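Transcriptional regulator, LRP/AsnC family (Neisseria meningitidis, PDB 2P5V) probably binds specific DNA sequences to regulate transcription. Local coordinates at residues N67-I78 against T108-M119. Residues are numbered along the deposited sequence; the frame is centred on the assembly and turned at random.
With CA (calcium ion), chain B.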
loop_
_atom_site.group_PDB
_atom_site.type_symbol
_atom_site.label_atom_id
_atom_site.label_comp_id
_atom_site.label_asym_id
_atom_site.label_seq_id
_atom_site.Cartn_x
_atom_site.Cartn_y
_atom_site.Cartn_z
ATOM N N ASN G 67 33.248 12.307 2.375
ATOM C CA ASN G 67 32.551 11.942 3.604
ATOM C C ASN G 67 31.026 11.891 3.464
ATOM O O ASN G 67 30.306 11.989 4.457
ATOM C CB ASN G 67 32.974 12.884 4.755
ATOM C CG ASN G 67 32.528 12.385 6.125
ATOM O OD1 ASN G 67 32.457 11.180 6.370
ATOM N ND2 ASN G 67 32.217 13.318 7.023
ATOM N N LEU G 68 30.532 11.724 2.242
ATOM C CA LEU G 68 29.088 11.640 2.020
ATOM C C LEU G 68 28.652 10.176 1.916
ATOM O O LEU G 68 28.323 9.679 0.839
ATOM C CB LEU G 68 28.674 12.431 0.779
ATOM C CG LEU G 68 28.741 13.951 0.888
ATOM C CD1 LEU G 68 28.609 14.566 -0.505
ATOM C CD2 LEU G 68 27.672 14.497 1.849
ATOM N N GLY G 69 28.636 9.501 3.059
ATOM C CA GLY G 69 28.276 8.090 3.119
ATOM C C GLY G 69 26.807 7.758 2.907
ATOM O O GLY G 69 26.490 6.629 2.593
ATOM N N LEU G 70 25.913 8.732 3.079
ATOM C CA LEU G 70 24.465 8.496 3.027
ATOM C C LEU G 70 23.874 9.053 1.729
ATOM O O LEU G 70 23.847 10.261 1.529
ATOM C CB LEU G 70 23.771 9.167 4.229
ATOM C CG LEU G 70 22.730 8.426 5.081
ATOM C CD1 LEU G 70 21.645 9.399 5.606
ATOM C CD2 LEU G 70 22.099 7.263 4.339
ATOM N N GLN G 71 23.417 8.163 0.852
ATOM C CA GLN G 71 22.705 8.546 -0.361
ATOM C C GLN G 71 21.238 8.172 -0.209
ATOM O O GLN G 71 20.906 6.998 -0.047
ATOM C CB GLN G 71 23.290 7.852 -1.582
ATOM C CG GLN G 71 22.558 8.220 -2.878
ATOM C CD GLN G 71 23.281 7.757 -4.118
ATOM O OE1 GLN G 71 24.167 6.895 -4.064
ATOM N NE2 GLN G 71 22.902 8.319 -5.248
ATOM N N ALA G 72 20.373 9.181 -0.270
ATOM C CA ALA G 72 18.937 9.014 -0.038
ATOM C C ALA G 72 18.124 9.223 -1.309
ATOM O O ALA G 72 18.413 10.122 -2.107
ATOM C CB ALA G 72 18.470 9.990 1.043
ATOM N N PHE G 73 17.118 8.370 -1.495
ATOM C CA PHE G 73 16.046 8.623 -2.446
ATOM C C PHE G 73 14.814 9.024 -1.644
ATOM O O PHE G 73 14.286 8.226 -0.875
ATOM C CB PHE G 73 15.775 7.380 -3.272
ATOM C CG PHE G 73 16.827 7.115 -4.299
ATOM C CD1 PHE G 73 16.692 7.614 -5.583
ATOM C CD2 PHE G 73 17.972 6.408 -3.974
ATOM C CE1 PHE G 73 17.671 7.383 -6.539
ATOM C CE2 PHE G 73 18.952 6.173 -4.925
ATOM C CZ PHE G 73 18.800 6.656 -6.205
ATOM N N ILE G 74 14.383 10.274 -1.787
ATOM C CA ILE G 74 13.280 10.803 -0.978
ATOM C C ILE G 74 12.029 10.954 -1.834
ATOM O O ILE G 74 12.058 11.579 -2.894
ATOM C CB ILE G 74 13.627 12.159 -0.334
ATOM C CG1 ILE G 74 14.976 12.074 0.394
ATOM C CG2 ILE G 74 12.521 12.594 0.627
ATOM C CD1 ILE G 74 15.555 13.421 0.807
ATOM N N ARG G 75 10.944 10.338 -1.370
ATOM C CA ARG G 75 9.653 10.413 -2.023
ATOM C C ARG G 75 8.790 11.462 -1.323
ATOM O O ARG G 75 8.397 11.286 -0.162
ATOM C CB ARG G 75 8.958 9.061 -1.958
ATOM C CG ARG G 75 9.688 7.900 -2.624
ATOM C CD ARG G 75 8.785 6.674 -2.564
ATOM N NE ARG G 75 9.395 5.411 -2.969
ATOM C CZ ARG G 75 8.746 4.236 -2.993
ATOM N NH1 ARG G 75 7.455 4.158 -2.663
ATOM N NH2 ARG G 75 9.379 3.119 -3.355
ATOM N N VAL G 76 8.493 12.541 -2.046
ATOM C CA VAL G 76 7.765 13.687 -1.500
ATOM C C VAL G 76 6.356 13.792 -2.078
ATOM O O VAL G 76 6.146 13.667 -3.296
ATOM C CB VAL G 76 8.537 15.026 -1.744
ATOM C CG1 VAL G 76 7.788 16.216 -1.121
ATOM C CG2 VAL G 76 9.946 14.927 -1.170
ATOM N N SER G 77 5.405 14.011 -1.175
ATOM C CA SER G 77 4.027 14.257 -1.517
ATOM C C SER G 77 3.828 15.732 -1.345
ATOM O O SER G 77 4.095 16.301 -0.279
ATOM C CB SER G 77 3.056 13.502 -0.593
ATOM O OG SER G 77 3.339 12.118 -0.594
ATOM N N ILE G 78 3.351 16.342 -2.411
ATOM C CA ILE G 78 3.130 17.754 -2.452
ATOM C C ILE G 78 1.770 18.038 -1.817
ATOM O O ILE G 78 0.869 17.194 -1.837
ATOM C CB ILE G 78 3.221 18.250 -3.926
ATOM C CG1 ILE G 78 3.726 19.692 -3.989
ATOM C CG2 ILE G 78 1.887 18.046 -4.671
ATOM C CD1 ILE G 78 5.148 19.841 -3.511
ATOM N N THR G 108 4.243 8.544 -6.114
ATOM C CA THR G 108 5.194 9.540 -5.634
ATOM C C THR G 108 5.139 10.800 -6.518
ATOM O O THR G 108 5.411 10.726 -7.720
ATOM C CB THR G 108 6.610 8.958 -5.640
ATOM O OG1 THR G 108 6.657 7.823 -4.761
ATOM C CG2 THR G 108 7.637 9.994 -5.211
ATOM N N ASP G 109 4.782 11.944 -5.924
ATOM C CA ASP G 109 4.685 13.209 -6.667
ATOM C C ASP G 109 6.049 13.699 -7.156
ATOM O O ASP G 109 6.200 14.082 -8.321
ATOM C CB ASP G 109 4.043 14.308 -5.807
ATOM C CG ASP G 109 2.678 13.918 -5.291
ATOM O OD1 ASP G 109 2.140 12.902 -5.767
ATOM O OD2 ASP G 109 2.143 14.605 -4.399
ATOM N N TYR G 110 7.014 13.733 -6.240
ATOM C CA TYR G 110 8.388 14.105 -6.546
ATOM C C TYR G 110 9.365 13.081 -5.985
ATOM O O TYR G 110 9.238 12.659 -4.826
ATOM C CB TYR G 110 8.711 15.476 -5.971
ATOM C CG TYR G 110 7.918 16.596 -6.587
ATOM C CD1 TYR G 110 8.350 17.212 -7.753
ATOM C CD2 TYR G 110 6.743 17.044 -6.001
ATOM C CE1 TYR G 110 7.634 18.236 -8.326
ATOM C CE2 TYR G 110 6.022 18.068 -6.561
ATOM C CZ TYR G 110 6.471 18.666 -7.727
ATOM O OH TYR G 110 5.754 19.698 -8.279
ATOM N N LEU G 111 10.324 12.668 -6.808
ATOM C CA LEU G 111 11.433 11.839 -6.332
ATOM C C LEU G 111 12.724 12.640 -6.292
ATOM O O LEU G 111 13.152 13.180 -7.305
ATOM C CB LEU G 111 11.631 10.625 -7.207
ATOM C CG LEU G 111 12.704 9.674 -6.650
ATOM C CD1 LEU G 111 12.298 9.052 -5.261
ATOM C CD2 LEU G 111 13.010 8.601 -7.680
ATOM N N LEU G 112 13.340 12.687 -5.111
ATOM C CA LEU G 112 14.553 13.442 -4.866
ATOM C C LEU G 112 15.712 12.489 -4.593
ATOM O O LEU G 112 15.537 11.444 -3.974
ATOM C CB LEU G 112 14.364 14.374 -3.673
ATOM C CG LEU G 112 13.482 15.615 -3.862
ATOM C CD1 LEU G 112 12.070 15.252 -4.276
ATOM C CD2 LEU G 112 13.461 16.422 -2.575
ATOM N N GLN G 113 16.897 12.855 -5.061
ATOM C CA GLN G 113 18.104 12.075 -4.801
ATOM C C GLN G 113 19.076 13.031 -4.102
ATOM O O GLN G 113 19.351 14.120 -4.608
ATOM C CB GLN G 113 18.666 11.506 -6.113
ATOM C CG GLN G 113 19.680 10.361 -5.943
ATOM C CD GLN G 113 20.131 9.717 -7.267
ATOM O OE1 GLN G 113 19.430 9.761 -8.286
ATOM N NE2 GLN G 113 21.311 9.111 -7.243
ATOM N N ALA G 114 19.542 12.647 -2.912
ATOM C CA ALA G 114 20.290 13.565 -2.041
ATOM C C ALA G 114 21.428 12.879 -1.301
ATOM O O ALA G 114 21.386 11.678 -1.057
ATOM C CB ALA G 114 19.356 14.227 -1.037
ATOM N N PHE G 115 22.435 13.664 -0.925
ATOM C CA PHE G 115 23.617 13.133 -0.265
ATOM C C PHE G 115 23.854 13.775 1.086
ATOM O O PHE G 115 23.698 14.988 1.242
ATOM C CB PHE G 115 24.833 13.356 -1.146
ATOM C CG PHE G 115 25.084 12.246 -2.116
ATOM C CD1 PHE G 115 25.814 11.129 -1.733
ATOM C CD2 PHE G 115 24.604 12.317 -3.410
ATOM C CE1 PHE G 115 26.072 10.105 -2.636
ATOM C CE2 PHE G 115 24.854 11.289 -4.317
ATOM C CZ PHE G 115 25.596 10.188 -3.925
ATOM N N PHE G 116 24.242 12.949 2.058
ATOM C CA PHE G 116 24.512 13.403 3.427
ATOM C C PHE G 116 25.675 12.639 3.984
ATOM O O PHE G 116 26.029 11.577 3.463
ATOM C CB PHE G 116 23.279 13.203 4.310
ATOM C CG PHE G 116 22.060 13.890 3.783
ATOM C CD1 PHE G 116 21.738 15.174 4.196
ATOM C CD2 PHE G 116 21.268 13.271 2.839
ATOM C CE1 PHE G 116 20.624 15.818 3.681
ATOM C CE2 PHE G 116 20.155 13.902 2.324
ATOM C CZ PHE G 116 19.831 15.180 2.743
ATOM N N THR G 117 26.291 13.189 5.024
ATOM C CA THR G 117 27.403 12.516 5.695
ATOM C C THR G 117 26.908 11.292 6.446
ATOM O O THR G 117 27.538 10.236 6.410
ATOM C CB THR G 117 28.128 13.429 6.694
ATOM O OG1 THR G 117 27.195 13.880 7.675
ATOM C CG2 THR G 117 28.758 14.629 5.990
ATOM N N ASP G 118 25.775 11.444 7.122
ATOM C CA ASP G 118 25.209 10.376 7.934
ATOM C C ASP G 118 23.740 10.671 8.260
ATOM O O ASP G 118 23.174 11.663 7.785
ATOM C CB ASP G 118 26.049 10.191 9.203
ATOM C CG ASP G 118 26.240 11.489 9.977
ATOM O OD1 ASP G 118 25.296 12.302 10.052
ATOM O OD2 ASP G 118 27.344 11.695 10.505
HETATM N N MSE G 119 23.128 9.792 9.049
HETATM C CA MSE G 119 21.700 9.883 9.373
HETATM C C MSE G 119 21.331 11.127 10.182
HETATM O O MSE G 119 20.223 11.639 10.044
HETATM C CB MSE G 119 21.242 8.625 10.127
HETATM C CG MSE G 119 19.735 8.506 10.292
HETATM SE SE MSE G 119 18.795 8.568 8.574
HETATM C CE MSE G 119 19.527 6.933 7.761
HETATM CA CA CA B . 0.732 11.092 -5.179
HETATM O O HOH W 1 30.115 9.226 5.455
HETATM O O HOH W 2 3.611 11.157 -3.197
HETATM O O HOH W 3 -0.113 14.519 -2.822
#
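Gln113 lies alongside Phe73, its CG 4.0 Å from the ring centroid and over one face, a CH-pi contact that suits a long, flexible side chain with an apolar stem. Its CG is anti to the backbone N (chi1 -163°) and the chain runs on extended, which carries the amide on over CE1 and CZ of Phe73, its plane turned 31° from the ring and Gln113 CD 3.5 Å from Phe73 CZ. Gln71 repeats this over Phe115, Gln71 CG 4.1 Å from the centroid. On the other face of the sheet Ile74 sits directly opposite Leu112, CB to CB 4.1 Å, and Val76 CG2 touches Leu112 CD1 diagonally at 3.8 Å, branched side chains filling the side under helices 84-94 and 119-130. Eight backbone hydrogen bonds join the antiparallel strands 70-78 and 110-116, the two central strands of the four-stranded sheet in the alpha/beta-sandwich ligand-binding domain of Lrp/AsnC proteins. On the glutamine face Phe73 meets Phe102 of a second subunit. Where strand 70-78 begins, Gly69 and Leu70 both face Phe116, a classic beta bulge in which Leu70 N makes the hydrogen bond to Phe116 O. Beside the strand's other end Asp109, just ahead of strand 110-116, uses both carboxylate oxygens: OD2 accepts a hydrogen bond from Ile78 N at 2.9 Å on its anti side, and OD1 binds calcium at 2.4 Å. The backbone bond probably helps fix the carboxylate's rotation for the metal, which Glu107 O and Asp138 of yet another subunit also bind.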